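Local coordinates for Gp15 protein (Listeria phage PSA, PDB 6R5W), which serves as the homotrimeric receptor binding protein of the phage, recognising the Listeria host through what is probably its C-terminal, strand-rich head, at the interface of chains A and B. Sequence-based numbering; all coordinates share one arbitrary frame. Chains: chain A/B, Gp15 protein.

Contacts 1 and 2 join the same two chains of the homotrimer along the stalk that precedes the strand-rich head, their C-alpha centres about 27 Å apart. The chains are the C-terminal part of the longer receptor binding protein. Contact 1 lies near the N-terminal end of this fragment, where the 3-10 helix 18-20 of one chain meets the start of helix 24-31 of the other; contact 2 lies at the beginning of the coiled-coil helix 36-57. They share no residues, but helix 24-31 of chain A leads from one towards the other. Together they probably keep the stalk chains in register.

Contact 1: the interface of chains A and B. Residues chain A 22-24, 27; chain B 18-22.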
# COMPACT_ATOMS: atom_id res chain seq x y z
N VAL A 22 -24.45 4.66 50.12
CA VAL A 22 -24.53 3.95 48.86
C VAL A 22 -25.45 2.73 49.05
O VAL A 22 -25.92 2.46 50.15
CB VAL A 22 -23.13 3.53 48.36
CG1 VAL A 22 -22.24 4.74 48.28
CG2 VAL A 22 -22.45 2.49 49.27
N THR A 23 -25.62 1.97 47.96
CA THR A 23 -26.28 0.67 48.03
C THR A 23 -25.34 -0.46 47.64
O THR A 23 -24.28 -0.26 47.01
CB THR A 23 -27.49 0.59 47.10
OG1 THR A 23 -27.06 0.55 45.74
CG2 THR A 23 -28.38 1.78 47.31
N ALA A 24 -25.72 -1.69 48.02
CA ALA A 24 -24.87 -2.82 47.67
C ALA A 24 -24.75 -2.95 46.15
O ALA A 24 -23.69 -3.35 45.63
CB ALA A 24 -25.41 -4.12 48.29
N LYS A 27 -22.15 -0.67 44.61
CA LYS A 27 -20.76 -1.09 44.77
C LYS A 27 -20.39 -2.19 43.78
O LYS A 27 -19.29 -2.20 43.22
CB LYS A 27 -20.51 -1.53 46.24
CG LYS A 27 -20.71 -0.38 47.22
CD LYS A 27 -20.00 -0.59 48.54
CE LYS A 27 -20.69 -1.67 49.34
NZ LYS A 27 -20.11 -1.61 50.78
N ALA B 18 -22.79 -2.83 56.41
CA ALA B 18 -21.62 -2.58 55.58
C ALA B 18 -22.04 -2.26 54.16
O ALA B 18 -21.24 -1.68 53.42
CB ALA B 18 -20.68 -3.78 55.59
N ASP B 19 -23.26 -2.67 53.77
CA ASP B 19 -23.75 -2.54 52.41
C ASP B 19 -23.92 -1.09 51.98
O ASP B 19 -23.87 -0.80 50.77
CB ASP B 19 -25.10 -3.24 52.30
CG ASP B 19 -24.98 -4.73 52.13
OD1 ASP B 19 -23.83 -5.19 52.00
OD2 ASP B 19 -26.02 -5.42 52.13
N ILE B 20 -24.17 -0.20 52.93
CA ILE B 20 -24.50 1.19 52.59
C ILE B 20 -23.36 2.12 52.86
O ILE B 20 -23.48 3.35 52.63
CB ILE B 20 -25.78 1.66 53.32
CG1 ILE B 20 -25.58 1.68 54.84
CG2 ILE B 20 -26.93 0.73 52.88
CD1 ILE B 20 -26.79 2.32 55.63
N HIS B 21 -22.23 1.59 53.35
CA HIS B 21 -21.04 2.36 53.62
C HIS B 21 -19.94 1.88 52.67
O HIS B 21 -20.08 0.86 52.00
CB HIS B 21 -20.57 2.21 55.10
CG HIS B 21 -21.52 2.84 56.06
ND1 HIS B 21 -22.49 2.12 56.72
CD2 HIS B 21 -21.64 4.12 56.48
CE1 HIS B 21 -23.19 2.96 57.46
NE2 HIS B 21 -22.68 4.18 57.36
N VAL B 22 -18.85 2.64 52.64
CA VAL B 22 -17.73 2.33 51.77
C VAL B 22 -16.46 2.28 52.62
O VAL B 22 -16.49 2.61 53.79
CB VAL B 22 -17.60 3.37 50.63
CG1 VAL B 22 -18.95 3.42 49.87
CG2 VAL B 22 -17.21 4.67 51.16
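A:Lys27 reaches from helix 24-31 to the 3-10 helix 18-20 of chain B and the residue after it, where the backbone carbonyls of B:Ala18 and B:His21 hold its ammonium NZ. This is a chain-chain contact in the stalk of the homotrimer, near the N-terminal end of the fragment. NZ donates to B:His21 O at 2.8 Å, nearly along the C=O axis (171°), and to B:Ala18 O at 2.9 Å, tilted somewhat from that carbonyl plane. The lysine chain bends at its third torsion (chi3 -71°), which turns CE and NZ towards the chain B backbone; CE passes B:Asp19 O at 3.6 Å. The carboxylate of B:Asp19 does not touch this ammonium, though its opposite charge nearby may favour the lysine's position. A backbone bond adds to the polar set: A:Val22 N donates to B:Ile20 O at 3.0 Å. Because both acceptors of the lysine are main-chain oxygens, its bonds probably depend more on the backbone course of chain B than on its side chains. B:Ile20 sets its CB and CG2 in van der Waals packing on the carbonyl oxygen A:Val22 O. Among the apolar contacts, the two copies of Val22 meet by their methyls, the side chains crossing at about a right angle, with A:Val22 CG2 packed on B:Val22 CG1. At the first turn of helix 24-31, the carboxylate carbon B:Asp19 CG lies 3.9 Å from the methyl A:Ala24 CB.

Contact 2: the interface of chains A and B. Residues chain A 35-36, 39-40, 43; chain B 34, 39, 42-43.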
# COMPACT_ATOMS: atom_id res chain seq x y z
N THR A 35 -11.23 -0.56 33.76
CA THR A 35 -10.01 0.05 34.23
C THR A 35 -9.21 0.63 33.07
O THR A 35 -9.40 0.28 31.88
CB THR A 35 -9.11 -0.95 34.94
OG1 THR A 35 -8.68 -1.93 34.00
CG2 THR A 35 -9.89 -1.67 36.08
N VAL A 36 -8.31 1.54 33.43
CA VAL A 36 -7.42 2.11 32.41
C VAL A 36 -6.62 1.00 31.73
O VAL A 36 -6.38 1.05 30.53
CB VAL A 36 -6.52 3.19 33.02
CG1 VAL A 36 -7.32 4.38 33.46
CG2 VAL A 36 -5.68 2.63 34.14
N ALA A 39 -8.97 -0.83 29.29
CA ALA A 39 -9.25 -0.02 28.10
C ALA A 39 -8.02 0.02 27.19
O ALA A 39 -8.15 -0.04 25.96
CB ALA A 39 -9.67 1.39 28.51
N GLN A 40 -6.83 0.11 27.78
CA GLN A 40 -5.61 0.13 26.97
C GLN A 40 -5.36 -1.22 26.30
O GLN A 40 -4.87 -1.26 25.17
CB GLN A 40 -4.40 0.53 27.79
CG GLN A 40 -3.15 0.78 27.00
CD GLN A 40 -3.30 1.95 26.05
OE1 GLN A 40 -3.38 3.10 26.46
NE2 GLN A 40 -3.36 1.65 24.75
N ALA A 43 -7.63 -1.25 23.21
CA ALA A 43 -7.08 -0.38 22.19
C ALA A 43 -5.83 -1.02 21.55
O ALA A 43 -5.65 -0.97 20.31
CB ALA A 43 -6.71 0.97 22.80
N GLU B 34 -11.56 3.86 34.64
CA GLU B 34 -11.48 4.55 33.35
C GLU B 34 -12.71 5.43 33.14
O GLU B 34 -13.84 5.07 33.53
CB GLU B 34 -11.37 3.53 32.25
CG GLU B 34 -11.24 4.16 30.81
CD GLU B 34 -9.98 4.98 30.67
OE1 GLU B 34 -9.92 6.13 31.19
OE2 GLU B 34 -9.01 4.47 30.05
N ALA B 39 -11.20 6.37 27.75
CA ALA B 39 -11.26 5.21 26.87
C ALA B 39 -11.25 5.65 25.41
O ALA B 39 -10.65 4.99 24.54
CB ALA B 39 -12.50 4.37 27.13
N LYS B 42 -7.79 6.56 24.19
CA LYS B 42 -6.97 5.40 23.91
C LYS B 42 -7.36 4.78 22.57
O LYS B 42 -6.48 4.35 21.80
CB LYS B 42 -7.10 4.36 25.02
CG LYS B 42 -6.48 4.79 26.34
CD LYS B 42 -6.76 3.77 27.42
CE LYS B 42 -6.00 4.12 28.67
NZ LYS B 42 -6.45 5.35 29.34
N ALA B 43 -8.66 4.70 22.29
CA ALA B 43 -9.10 4.20 21.00
C ALA B 43 -8.63 5.13 19.88
O ALA B 43 -8.24 4.67 18.79
CB ALA B 43 -10.62 4.03 20.97
O HOH W 1 -4.04 3.60 22.51
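B:Lys42 O, a backbone carbonyl oxygen, bonds at 2.6 Å to a water that passes the link on to chain A, lying 3.1 Å from the amide nitrogen A:Gln40 NE2 along a nearly straight line (167° at H). No direct polar bond joins the two chains here. Within chain B, B:Glu34 OE2 takes a hydrogen bond and salt bridge from B:Lys42 NZ at 2.8 Å, on the syn lone pair of the carboxylate oxygen. The pair lies over the first turns of helix 36-57 of chain A, in the coiled-coil stalk. Both side chains bend to make it: the glutamate folds at its second torsion (chi2 63°), while the lysine runs extended until its last torsion (chi4 67°) swings NZ round to the carboxylate. The ion pair probably tempers both charges against the small, apolar face they cover. OE2 also rests on the methyl A:Ala39 CB at 3.5 Å, and A:Val36 sets its CG1 methyl against the carboxylate, the two side chains crossing at about a right angle. The methylenes of B:Lys42 span chain A: CD lies by A:Ala39 CB and the backbone of A:Gln40, and CE approaches A:Val36 O. A:Gln40 crosses this arm, its amide oxygen OE1 3.5 Å from B:Lys42 CG. One helical turn beyond A:Ala39, the methyl A:Ala43 CB lies 3.5 Å from B:Lys42 O.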